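Local coordinates for protein 3,4-dihydroxy-2-butanone 4-phosphate synthase (Acinetobacter baumannii, PDB 6MNZ) that probably converts D-ribulose 5-phosphate to formate and 3,4-dihydroxy-2-butanone 4-phosphate in riboflavin biosynthesis, using magnesium or manganese, at residues 213-225 / 232-244. Numbering follows the deposited sequence.
Sequences TIQTEYGSFELYR and PDIHLALVKGEPK
E222 and V239, and Y224 and A237, form the two hydrogen-bonded pairs of an antiparallel ladder between strands 220-225 and 235-239, whose axes approach to 4.7 Å. Reciprocal bonds close each pair. E222 N to V239 O is nearly straight (171°). A237 N to Y224 O is the shortest of the four at 2.9 Å, yet its N-H...O angle is bent to 132°. L236 CA also lies 3.2 Å from Y224 O, a weak CA-H...O contact.

Apolar packing differs on the two faces of the sheet. On that of L223 and L238, the CD1 atoms of these leucines meet at 4.0 Å, the side chains running alongside each other. L238 CD2 lies over one face of the F221 ring, 17° off the normal, a CH-pi contact. V239 O sits at the ring edge, 3.3 Å from F221 CD2. On the other face, Y224 CE2 touches V239 CG2 at 3.6 Å; V239 CG1 is anti to the backbone N, leaving CG2 beside that N and directed at the tyrosine.

At the far end, R225 bends at chi3 and lays its guanidinium over I234 CD1, 4.0 Å from the plane, while NH1 forms a salt bridge with D210. I234 and L236 also pack against G302 and L301 of the second subunit.

In this hairpin of the GTP cyclohydrolase II-like domain, four backbone bonds thus set the register, and apolar contacts on both faces back it.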
loop_
_atom_site.group_PDB
_atom_site.type_symbol
_atom_site.label_atom_id
_atom_site.label_comp_id
_atom_site.label_asym_id
_atom_site.label_seq_id
_atom_site.Cartn_x
_atom_site.Cartn_y
_atom_site.Cartn_z
ATOM N N THR A 213 -14.698 -1.329 25.897
ATOM C CA THR A 213 -16.090 -1.718 25.721
ATOM C C THR A 213 -16.710 -0.881 24.614
ATOM O O THR A 213 -16.569 0.347 24.606
ATOM C CB THR A 213 -16.890 -1.546 27.015
ATOM O OG1 THR A 213 -16.369 -2.422 28.021
ATOM C CG2 THR A 213 -18.356 -1.871 26.774
ATOM N N ILE A 214 -17.450 -1.539 23.726
ATOM C CA ILE A 214 -18.044 -0.896 22.563
ATOM C C ILE A 214 -19.535 -1.192 22.558
ATOM O O ILE A 214 -19.969 -2.287 22.929
ATOM C CB ILE A 214 -17.395 -1.379 21.249
ATOM C CG1 ILE A 214 -17.312 -2.906 21.236
ATOM C CG2 ILE A 214 -16.014 -0.769 21.087
ATOM C CD1 ILE A 214 -17.180 -3.494 19.855
ATOM N N GLN A 215 -20.300 -0.270 21.984
ATOM C CA GLN A 215 -21.750 -0.386 21.909
ATOM C C GLN A 215 -22.143 -0.572 20.451
ATOM O O GLN A 215 -21.788 0.251 19.601
ATOM C CB GLN A 215 -22.432 0.846 22.503
ATOM C CG GLN A 215 -21.994 1.162 23.921
ATOM C CD GLN A 215 -22.228 0.003 24.871
ATOM O OE1 GLN A 215 -23.079 -0.852 24.625
ATOM N NE2 GLN A 215 -21.498 -0.011 25.979
ATOM N N THR A 216 -22.776 -1.704 20.153
ATOM C CA THR A 216 -23.060 -2.111 18.788
ATOM C C THR A 216 -24.553 -2.360 18.624
ATOM O O THR A 216 -25.264 -2.650 19.591
ATOM C CB THR A 216 -22.276 -3.375 18.419
ATOM O OG1 THR A 216 -20.921 -3.248 18.868
ATOM C CG2 THR A 216 -22.287 -3.592 16.925
ATOM N N GLU A 217 -24.987 -2.411 17.363
ATOM C CA GLU A 217 -26.361 -2.790 17.062
ATOM C C GLU A 217 -26.664 -4.237 17.428
ATOM O O GLU A 217 -27.841 -4.597 17.541
ATOM C CB GLU A 217 -26.651 -2.562 15.577
ATOM C CG GLU A 217 -26.300 -1.165 15.092
ATOM C CD GLU A 217 -27.215 -0.674 13.982
ATOM O OE1 GLU A 217 -28.239 -1.332 13.708
ATOM O OE2 GLU A 217 -26.896 0.364 13.369
ATOM N N TYR A 218 -25.645 -5.097 17.507
ATOM C CA TYR A 218 -25.846 -6.428 18.066
ATOM C C TYR A 218 -25.832 -6.414 19.588
ATOM O O TYR A 218 -26.421 -7.300 20.215
ATOM C CB TYR A 218 -24.773 -7.390 17.553
ATOM C CG TYR A 218 -24.420 -7.205 16.096
ATOM C CD1 TYR A 218 -23.233 -6.590 15.727
ATOM C CD2 TYR A 218 -25.183 -7.797 15.098
ATOM C CE1 TYR A 218 -22.891 -6.437 14.399
ATOM C CE2 TYR A 218 -24.846 -7.658 13.764
ATOM C CZ TYR A 218 -23.683 -6.996 13.423
ATOM O OH TYR A 218 -23.360 -6.801 12.101
ATOM N N GLY A 219 -25.127 -5.473 20.187
ATOM C CA GLY A 219 -25.064 -5.377 21.630
ATOM C C GLY A 219 -23.756 -4.734 22.059
ATOM O O GLY A 219 -23.154 -3.967 21.308
ATOM N N SER A 220 -23.333 -5.078 23.271
ATOM C CA SER A 220 -22.089 -4.582 23.840
ATOM C C SER A 220 -21.017 -5.659 23.749
ATOM O O SER A 220 -21.263 -6.823 24.077
ATOM C CB SER A 220 -22.287 -4.164 25.299
ATOM O OG SER A 220 -23.291 -3.170 25.410
ATOM N N PHE A 221 -19.820 -5.257 23.337
ATOM C CA PHE A 221 -18.684 -6.157 23.230
ATOM C C PHE A 221 -17.518 -5.609 24.041
ATOM O O PHE A 221 -17.394 -4.399 24.245
ATOM C CB PHE A 221 -18.262 -6.352 21.769
ATOM C CG PHE A 221 -19.161 -7.272 20.997
ATOM C CD1 PHE A 221 -20.091 -6.763 20.108
ATOM C CD2 PHE A 221 -19.048 -8.644 21.131
ATOM C CE1 PHE A 221 -20.850 -7.606 19.321
ATOM C CE2 PHE A 221 -19.832 -9.493 20.373
ATOM C CZ PHE A 221 -20.723 -8.974 19.456
ATOM N N GLU A 222 -16.599 -6.502 24.395
ATOM C CA GLU A 222 -15.280 -6.119 24.882
ATOM C C GLU A 222 -14.272 -6.197 23.743
ATOM O O GLU A 222 -14.187 -7.216 23.050
ATOM C CB GLU A 222 -14.844 -7.023 26.036
ATOM C CG GLU A 222 -15.826 -7.072 27.192
ATOM C CD GLU A 222 -15.938 -5.746 27.920
ATOM O OE1 GLU A 222 -15.050 -4.887 27.736
ATOM O OE2 GLU A 222 -16.881 -5.588 28.723
ATOM N N LEU A 223 -13.533 -5.107 23.532
ATOM C CA LEU A 223 -12.548 -5.016 22.459
ATOM C C LEU A 223 -11.174 -5.358 23.023
ATOM O O LEU A 223 -10.548 -4.524 23.684
ATOM C CB LEU A 223 -12.549 -3.618 21.846
ATOM C CG LEU A 223 -12.362 -3.525 20.335
ATOM C CD1 LEU A 223 -13.632 -3.944 19.619
ATOM C CD2 LEU A 223 -11.961 -2.113 19.940
ATOM N N TYR A 224 -10.621 -6.480 22.574
ATOM C CA TYR A 224 -9.227 -6.831 22.829
ATOM C C TYR A 224 -8.413 -6.528 21.575
ATOM O O TYR A 224 -8.693 -7.072 20.503
ATOM C CB TYR A 224 -9.108 -8.301 23.230
ATOM C CG TYR A 224 -9.879 -8.661 24.484
ATOM C CD1 TYR A 224 -9.221 -9.148 25.606
ATOM C CD2 TYR A 224 -11.269 -8.685 24.488
ATOM C CE1 TYR A 224 -9.926 -9.590 26.712
ATOM C CE2 TYR A 224 -11.975 -9.004 25.634
ATOM C CZ TYR A 224 -11.296 -9.464 26.741
ATOM O OH TYR A 224 -11.992 -9.866 27.857
ATOM N N ARG A 225 -7.504 -5.560 21.682
ATOM C CA ARG A 225 -6.549 -5.260 20.621
ATOM C C ARG A 225 -5.258 -6.040 20.834
ATOM O O ARG A 225 -4.606 -5.899 21.874
ATOM C CB ARG A 225 -6.262 -3.758 20.575
ATOM C CG ARG A 225 -7.368 -2.940 19.920
ATOM C CD ARG A 225 -7.261 -1.458 20.262
ATOM N NE ARG A 225 -6.657 -0.688 19.177
ATOM C CZ ARG A 225 -5.412 -0.215 19.183
ATOM N NH1 ARG A 225 -4.622 -0.386 20.239
ATOM N NH2 ARG A 225 -4.976 0.493 18.149
ATOM N N PRO A 232 2.821 -6.235 10.961
ATOM C CA PRO A 232 1.971 -5.668 9.905
ATOM C C PRO A 232 0.521 -5.430 10.307
ATOM O O PRO A 232 -0.338 -5.362 9.424
ATOM C CB PRO A 232 2.050 -6.739 8.798
ATOM C CG PRO A 232 3.073 -7.747 9.250
ATOM C CD PRO A 232 3.088 -7.661 10.735
ATOM N N ASP A 233 0.199 -5.473 11.598
ATOM C CA ASP A 233 -1.130 -5.871 12.036
ATOM C C ASP A 233 -1.501 -5.067 13.272
ATOM O O ASP A 233 -0.633 -4.672 14.054
ATOM C CB ASP A 233 -1.173 -7.371 12.344
ATOM C CG ASP A 233 0.045 -7.835 13.120
ATOM O OD1 ASP A 233 0.350 -7.218 14.165
ATOM O OD2 ASP A 233 0.633 -8.871 12.746
ATOM N N ILE A 234 -2.797 -4.840 13.452
ATOM C CA ILE A 234 -3.419 -4.811 14.770
ATOM C C ILE A 234 -4.632 -5.738 14.749
ATOM O O ILE A 234 -5.495 -5.608 13.873
ATOM C CB ILE A 234 -3.806 -3.376 15.175
ATOM C CG1 ILE A 234 -4.418 -3.348 16.575
ATOM C CG2 ILE A 234 -4.716 -2.770 14.128
ATOM C CD1 ILE A 234 -3.379 -3.414 17.669
ATOM N N HIS A 235 -4.587 -6.789 15.562
ATOM C CA HIS A 235 -5.640 -7.795 15.598
ATOM C C HIS A 235 -6.642 -7.492 16.706
ATOM O O HIS A 235 -6.275 -7.050 17.797
ATOM C CB HIS A 235 -5.055 -9.192 15.808
ATOM C CG HIS A 235 -3.913 -9.511 14.896
ATOM N ND1 HIS A 235 -4.090 -10.099 13.664
ATOM C CD2 HIS A 235 -2.575 -9.441 15.089
ATOM C CE1 HIS A 235 -2.918 -10.215 13.066
ATOM N NE2 HIS A 235 -1.979 -9.887 13.934
ATOM N N LEU A 236 -7.902 -7.839 16.452
ATOM C CA LEU A 236 -8.984 -7.587 17.391
ATOM C C LEU A 236 -9.643 -8.895 17.810
ATOM O O LEU A 236 -9.583 -9.904 17.100
ATOM C CB LEU A 236 -10.037 -6.654 16.783
ATOM C CG LEU A 236 -9.525 -5.274 16.374
ATOM C CD1 LEU A 236 -10.581 -4.546 15.573
ATOM C CD2 LEU A 236 -9.128 -4.468 17.594
ATOM N N ALA A 237 -10.350 -8.838 18.938
ATOM C CA ALA A 237 -11.191 -9.947 19.382
ATOM C C ALA A 237 -12.412 -9.368 20.082
ATOM O O ALA A 237 -12.267 -8.629 21.062
ATOM C CB ALA A 237 -10.421 -10.886 20.307
ATOM N N LEU A 238 -13.573 -9.509 19.447
ATOM C CA LEU A 238 -14.846 -9.126 20.043
ATOM C C LEU A 238 -15.386 -10.277 20.884
ATOM O O LEU A 238 -15.600 -11.380 20.369
ATOM C CB LEU A 238 -15.849 -8.739 18.959
ATOM C CG LEU A 238 -15.675 -7.341 18.363
ATOM C CD1 LEU A 238 -14.435 -7.284 17.489
ATOM C CD2 LEU A 238 -16.909 -6.940 17.570
ATOM N N VAL A 239 -15.533 -10.042 22.188
ATOM C CA VAL A 239 -15.952 -11.065 23.138
ATOM C C VAL A 239 -17.301 -10.669 23.721
ATOM O O VAL A 239 -17.553 -9.487 23.982
ATOM C CB VAL A 239 -14.913 -11.258 24.262
ATOM C CG1 VAL A 239 -15.361 -12.355 25.216
ATOM C CG2 VAL A 239 -13.553 -11.583 23.671
ATOM N N LYS A 240 -18.189 -11.653 23.861
ATOM C CA LYS A 240 -19.409 -11.513 24.647
ATOM C C LYS A 240 -19.462 -12.645 25.660
ATOM O O LYS A 240 -19.522 -13.819 25.278
ATOM C CB LYS A 240 -20.652 -11.531 23.751
ATOM C CG LYS A 240 -21.982 -11.474 24.501
ATOM C CD LYS A 240 -22.208 -10.120 25.168
ATOM C CE LYS A 240 -23.159 -10.233 26.353
ATOM N NZ LYS A 240 -24.117 -9.094 26.414
ATOM N N GLY A 241 -19.573 -12.289 26.932
ATOM C CA GLY A 241 -19.523 -13.252 28.008
ATOM C C GLY A 241 -18.141 -13.380 28.615
ATOM O O GLY A 241 -17.298 -12.483 28.533
ATOM N N GLU A 242 -17.901 -14.549 29.209
ATOM C CA GLU A 242 -16.610 -14.888 29.807
ATOM C C GLU A 242 -16.164 -16.238 29.263
ATOM O O GLU A 242 -16.568 -17.288 29.785
ATOM C CB GLU A 242 -16.697 -14.914 31.333
ATOM C CG GLU A 242 -16.982 -13.560 31.962
ATOM C CD GLU A 242 -18.467 -13.252 32.052
ATOM O OE1 GLU A 242 -19.286 -14.109 31.657
ATOM O OE2 GLU A 242 -18.818 -12.168 32.564
ATOM N N PRO A 243 -15.394 -16.254 28.171
ATOM C CA PRO A 243 -15.066 -17.542 27.529
ATOM C C PRO A 243 -14.435 -18.543 28.477
ATOM O O PRO A 243 -14.289 -19.721 28.112
ATOM C CB PRO A 243 -14.096 -17.146 26.401
ATOM C CG PRO A 243 -13.666 -15.739 26.701
ATOM C CD PRO A 243 -14.800 -15.113 27.451
ATOM N N LYS A 244 -13.946 -18.096 29.631
ATOM C CA LYS A 244 -13.341 -19.010 30.588
ATOM C C LYS A 244 -14.366 -19.811 31.379
ATOM O O LYS A 244 -13.989 -20.797 32.021
ATOM C CB LYS A 244 -12.466 -18.228 31.571
ATOM C CG LYS A 244 -11.563 -17.191 30.929
ATOM C CD LYS A 244 -10.415 -16.813 31.856
ATOM C CE LYS A 244 -9.341 -16.018 31.129
ATOM N NZ LYS A 244 -8.112 -15.854 31.957
#